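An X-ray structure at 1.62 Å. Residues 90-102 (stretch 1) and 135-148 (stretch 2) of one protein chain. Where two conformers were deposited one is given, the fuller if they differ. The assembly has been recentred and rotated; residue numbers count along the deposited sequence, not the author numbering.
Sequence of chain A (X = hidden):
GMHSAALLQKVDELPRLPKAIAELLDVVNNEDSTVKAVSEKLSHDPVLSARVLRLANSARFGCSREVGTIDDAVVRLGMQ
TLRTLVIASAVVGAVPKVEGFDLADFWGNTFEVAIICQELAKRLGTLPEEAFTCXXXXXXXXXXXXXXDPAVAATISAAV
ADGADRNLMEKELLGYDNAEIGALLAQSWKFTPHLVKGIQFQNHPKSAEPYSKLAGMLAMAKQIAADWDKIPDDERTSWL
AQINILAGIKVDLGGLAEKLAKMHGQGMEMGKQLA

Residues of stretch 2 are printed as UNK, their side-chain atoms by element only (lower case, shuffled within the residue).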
# COMPACT_ATOMS: atom_id res chain seq x y z
N ALA A 90 3.30 -10.04 -6.05
CA ALA A 90 3.31 -9.63 -7.46
C ALA A 90 3.71 -8.16 -7.63
O ALA A 90 4.53 -7.82 -8.50
CB ALA A 90 1.95 -9.90 -8.12
N VAL A 91 3.11 -7.29 -6.82
CA VAL A 91 3.43 -5.89 -6.86
C VAL A 91 4.92 -5.63 -6.54
O VAL A 91 5.59 -4.90 -7.27
CB VAL A 91 2.48 -5.10 -5.93
CG1 VAL A 91 2.96 -3.67 -5.79
CG2 VAL A 91 1.00 -5.18 -6.46
N VAL A 92 5.41 -6.25 -5.48
CA VAL A 92 6.83 -6.13 -5.08
C VAL A 92 7.74 -6.54 -6.23
O VAL A 92 8.69 -5.85 -6.57
CB VAL A 92 7.13 -6.95 -3.79
CG1 VAL A 92 8.67 -7.12 -3.60
CG2 VAL A 92 6.43 -6.29 -2.55
N GLY A 93 7.40 -7.64 -6.91
CA GLY A 93 8.20 -8.12 -8.03
C GLY A 93 8.20 -7.20 -9.23
O GLY A 93 9.12 -7.27 -10.05
N ALA A 94 7.14 -6.43 -9.41
CA ALA A 94 7.00 -5.54 -10.53
C ALA A 94 7.67 -4.19 -10.20
O ALA A 94 7.79 -3.41 -11.09
CB ALA A 94 5.56 -5.35 -10.86
N VAL A 95 8.18 -3.99 -8.97
CA VAL A 95 8.89 -2.71 -8.63
C VAL A 95 10.42 -2.84 -8.61
O VAL A 95 10.99 -3.52 -7.74
CB VAL A 95 8.32 -2.13 -7.34
CG1 VAL A 95 9.19 -0.94 -6.76
CG2 VAL A 95 6.84 -1.74 -7.57
N PRO A 96 11.08 -2.14 -9.57
CA PRO A 96 12.55 -2.17 -9.74
C PRO A 96 13.31 -1.44 -8.64
O PRO A 96 12.69 -0.79 -7.78
CB PRO A 96 12.77 -1.42 -11.06
CG PRO A 96 11.57 -0.51 -11.19
CD PRO A 96 10.41 -1.29 -10.60
N LYS A 97 14.64 -1.57 -8.65
CA LYS A 97 15.46 -0.69 -7.82
C LYS A 97 15.13 0.76 -8.24
O LYS A 97 14.76 1.05 -9.40
CB LYS A 97 16.96 -1.05 -7.90
CG LYS A 97 17.26 -2.48 -7.35
CD LYS A 97 18.67 -2.68 -6.79
CE LYS A 97 18.79 -4.02 -6.03
NZ LYS A 97 20.19 -4.35 -5.57
N VAL A 98 15.19 1.64 -7.24
CA VAL A 98 14.98 3.05 -7.41
C VAL A 98 16.10 3.70 -6.67
O VAL A 98 16.29 3.44 -5.47
CB VAL A 98 13.58 3.50 -6.83
CG1 VAL A 98 13.37 5.01 -6.93
CG2 VAL A 98 12.47 2.78 -7.52
N GLU A 99 16.85 4.57 -7.37
CA GLU A 99 17.95 5.32 -6.74
C GLU A 99 17.49 5.97 -5.47
O GLU A 99 16.41 6.57 -5.41
CB GLU A 99 18.52 6.39 -7.69
CG GLU A 99 19.40 7.49 -7.03
CD GLU A 99 20.79 7.01 -6.60
OE1 GLU A 99 21.13 5.88 -6.92
OE2 GLU A 99 21.53 7.76 -5.94
N GLY A 100 18.32 5.86 -4.43
CA GLY A 100 18.04 6.46 -3.14
C GLY A 100 17.07 5.72 -2.23
O GLY A 100 16.72 6.24 -1.15
N PHE A 101 16.62 4.54 -2.63
CA PHE A 101 15.72 3.76 -1.80
C PHE A 101 16.30 2.43 -1.48
O PHE A 101 16.82 1.76 -2.36
CB PHE A 101 14.37 3.53 -2.50
CG PHE A 101 13.53 4.76 -2.54
CD1 PHE A 101 13.69 5.67 -3.57
CD2 PHE A 101 12.59 5.02 -1.55
CE1 PHE A 101 12.93 6.84 -3.61
CE2 PHE A 101 11.82 6.18 -1.59
CZ PHE A 101 12.01 7.10 -2.61
N ASP A 102 16.18 2.03 -0.22
CA ASP A 102 16.39 0.65 0.13
C ASP A 102 15.04 0.02 0.07
O ASP A 102 14.14 0.39 0.81
CB ASP A 102 16.91 0.45 1.55
CG ASP A 102 17.16 -1.02 1.84
OD1 ASP A 102 18.20 -1.54 1.37
OD2 ASP A 102 16.31 -1.67 2.48
N UNK A 135 -2.91 -0.30 1.36
CA UNK A 135 -1.63 -0.04 1.93
C UNK A 135 -0.45 -0.49 1.07
O UNK A 135 0.50 0.29 0.87
N UNK A 136 -0.54 -1.69 0.50
CA UNK A 136 0.53 -2.20 -0.38
C UNK A 136 0.78 -1.26 -1.52
O UNK A 136 1.91 -1.03 -1.88
c UNK A 136 0.20 -3.59 -0.92
c UNK A 136 1.52 -4.63 1.07
c UNK A 136 1.15 -4.00 -2.09
c UNK A 136 0.20 -4.58 0.23
N UNK A 137 -0.28 -0.67 -2.06
CA UNK A 137 -0.20 0.16 -3.27
C UNK A 137 0.09 1.63 -2.99
O UNK A 137 0.40 2.39 -3.91
c UNK A 137 -1.88 -1.27 -4.59
c UNK A 137 -3.35 -1.29 -5.15
c UNK A 137 -0.84 -1.72 -5.65
c UNK A 137 -1.52 0.09 -4.04
N UNK A 138 -0.05 2.05 -1.73
CA UNK A 138 -0.23 3.49 -1.51
C UNK A 138 0.94 4.38 -1.85
O UNK A 138 0.74 5.58 -2.17
c UNK A 138 1.03 5.02 1.48
c UNK A 138 0.46 3.92 0.90
n UNK A 138 2.01 4.57 2.30
n UNK A 138 1.12 2.83 1.42
c UNK A 138 2.03 3.24 2.28
c UNK A 138 -0.67 3.78 -0.05
N UNK A 139 2.15 3.86 -1.74
CA UNK A 139 3.35 4.70 -1.86
C UNK A 139 4.11 4.48 -3.15
O UNK A 139 5.20 5.01 -3.37
o UNK A 139 5.13 5.61 -0.51
c UNK A 139 4.28 4.48 -0.64
N UNK A 140 3.57 3.68 -4.06
CA UNK A 140 4.33 3.39 -5.27
C UNK A 140 4.55 4.63 -6.14
O UNK A 140 5.54 4.70 -6.87
c UNK A 140 4.49 1.99 -7.36
c UNK A 140 3.69 1.02 -5.15
c UNK A 140 2.89 -0.19 -5.74
c UNK A 140 3.71 2.26 -6.05
N UNK A 141 3.65 5.60 -6.08
CA UNK A 141 3.80 6.83 -6.85
C UNK A 141 5.09 7.57 -6.49
O UNK A 141 5.65 8.20 -7.38
N UNK A 142 5.52 7.50 -5.24
CA UNK A 142 6.81 8.07 -4.82
C UNK A 142 7.93 7.53 -5.74
O UNK A 142 8.73 8.27 -6.34
o UNK A 142 7.32 7.36 -0.58
o UNK A 142 8.96 8.81 -0.41
c UNK A 142 7.06 7.67 -3.35
c UNK A 142 8.13 8.18 -1.09
c UNK A 142 8.12 8.45 -2.60
N UNK A 143 7.95 6.22 -5.86
CA UNK A 143 8.94 5.52 -6.69
C UNK A 143 8.84 5.89 -8.17
O UNK A 143 9.84 6.08 -8.86
c UNK A 143 8.82 2.09 -4.92
c UNK A 143 8.97 3.57 -5.02
c UNK A 143 8.83 4.00 -6.48
c UNK A 143 10.34 4.06 -4.36
N UNK A 144 7.60 6.00 -8.67
CA UNK A 144 7.41 6.29 -10.07
C UNK A 144 8.00 7.69 -10.38
O UNK A 144 8.54 7.86 -11.47
c UNK A 144 5.90 6.30 -10.40
c UNK A 144 3.73 5.22 -10.78
c UNK A 144 5.19 4.97 -10.39
c UNK A 144 5.80 4.00 -11.44
N UNK A 145 7.80 8.65 -9.50
CA UNK A 145 8.32 10.02 -9.73
C UNK A 145 9.85 10.04 -9.77
O UNK A 145 10.47 10.67 -10.65
c UNK A 145 5.59 12.06 -8.09
c UNK A 145 8.52 12.40 -8.88
c UNK A 145 6.23 11.22 -9.06
c UNK A 145 7.74 11.02 -8.79
N UNK A 146 10.47 9.35 -8.84
CA UNK A 146 11.95 9.26 -8.84
C UNK A 146 12.46 8.63 -10.12
O UNK A 146 13.42 9.12 -10.73
c UNK A 146 12.45 8.49 -7.61
c UNK A 146 12.11 9.27 -6.35
c UNK A 146 14.00 8.20 -7.70
N UNK A 147 11.83 7.55 -10.55
CA UNK A 147 12.27 6.89 -11.77
C UNK A 147 11.94 7.61 -13.05
O UNK A 147 12.73 7.60 -13.97
c UNK A 147 12.82 4.56 -11.03
c UNK A 147 11.80 5.46 -11.76
n UNK A 147 13.62 5.16 -10.13
o UNK A 147 12.91 3.37 -11.29
N UNK A 148 10.80 8.28 -13.09
CA UNK A 148 10.34 8.92 -14.29
C UNK A 148 10.82 10.31 -14.48
O UNK A 148 11.03 10.74 -15.59

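Position 135 carries no side-chain atoms and lies out of reach of stretch 1; it is Gly 135, in the last part of a helix that begins earlier in the chain. Position 136 has four carbons, forked at the first, with one arm two carbons long, and the short arm lies 4.1 Å from Val 91 CG1. This is Ile 136, and the atom is its CG2. At 137 four carbons fork at the second. The CA-to-CB bond runs sideways, but the end of the side chain comes nearer, and one terminal carbon lies 4.0 Å from Val 91 CG2. This is Leu 137, and the carbon is its CD2.

Position 138 shows one carbon and then a five-membered ring of three carbons and two nitrogens: His 138. It turns back on its own stretch, where ND1 donates a nearly straight hydrogen bond to Gly 135 O at 2.7 Å. Position 139, one carbon followed by one oxygen, is Ser 139; it makes no contact with stretch 1 and lies in the type I turn from Leu 137 to position 140. There the side chain again has four carbons forked at the first, one arm longer, and the tip of that arm is 3.5 Å from Val 91 CG1. It is Ile 140, with CD1 at the tip, and its CG2 lies 4.4 Å from Val 95 CG2.

Position 141 has no side-chain atoms and is Gly 141. Position 142 has three carbons, the third carrying two oxygens, one of them 4.1 Å from Phe 101 CE2; it is Glu 142, and this OE2 sits at the edge of the ring, near its plane. Position 143 has four carbons forked at the second, with one terminal carbon over the face of the Phe 101 ring and the other 3.6 Å from Val 95 CG1. This is Leu 143: CD2 lies over the ring and CD1 against the valine.

Positions 144 and 145 each hold four carbons without contact to stretch 1. The first forks at the second carbon and is Leu 144; the other forks at the first, with one longer arm, and is Ile 145. At 146 one carbon carries two more, one 3.3 Å from Val 98 CG1 and the other 3.8 Å from Phe 101 CE1. This is Val 146, the two being its CG1 and CG2 in that order. Position 147 has two carbons, the second bearing a nitrogen 3.2 Å from Val 98 CG1 and an oxygen 3.5 Å from Lys 97 O. This is Asn 147, the two atoms being its ND2 and OD1. Position 148, lacking a side chain, is Gly 148.

The contact buries 552 Å² and rests on apolar packing, with no hydrogen bond crossing it. Val 91, Val 95, Val 98 and Phe 101 all point toward stretch 2. Leu 143 links three of them: CD1 meets Val 95, CB lies 4.0 Å from Val 98 CG2, and CD2 stands 3.5 Å from the Phe 101 ring centroid, almost on its normal, in a CH-pi contact.

Stretch 2, residues 135-148: GILHSIGELLIVNG
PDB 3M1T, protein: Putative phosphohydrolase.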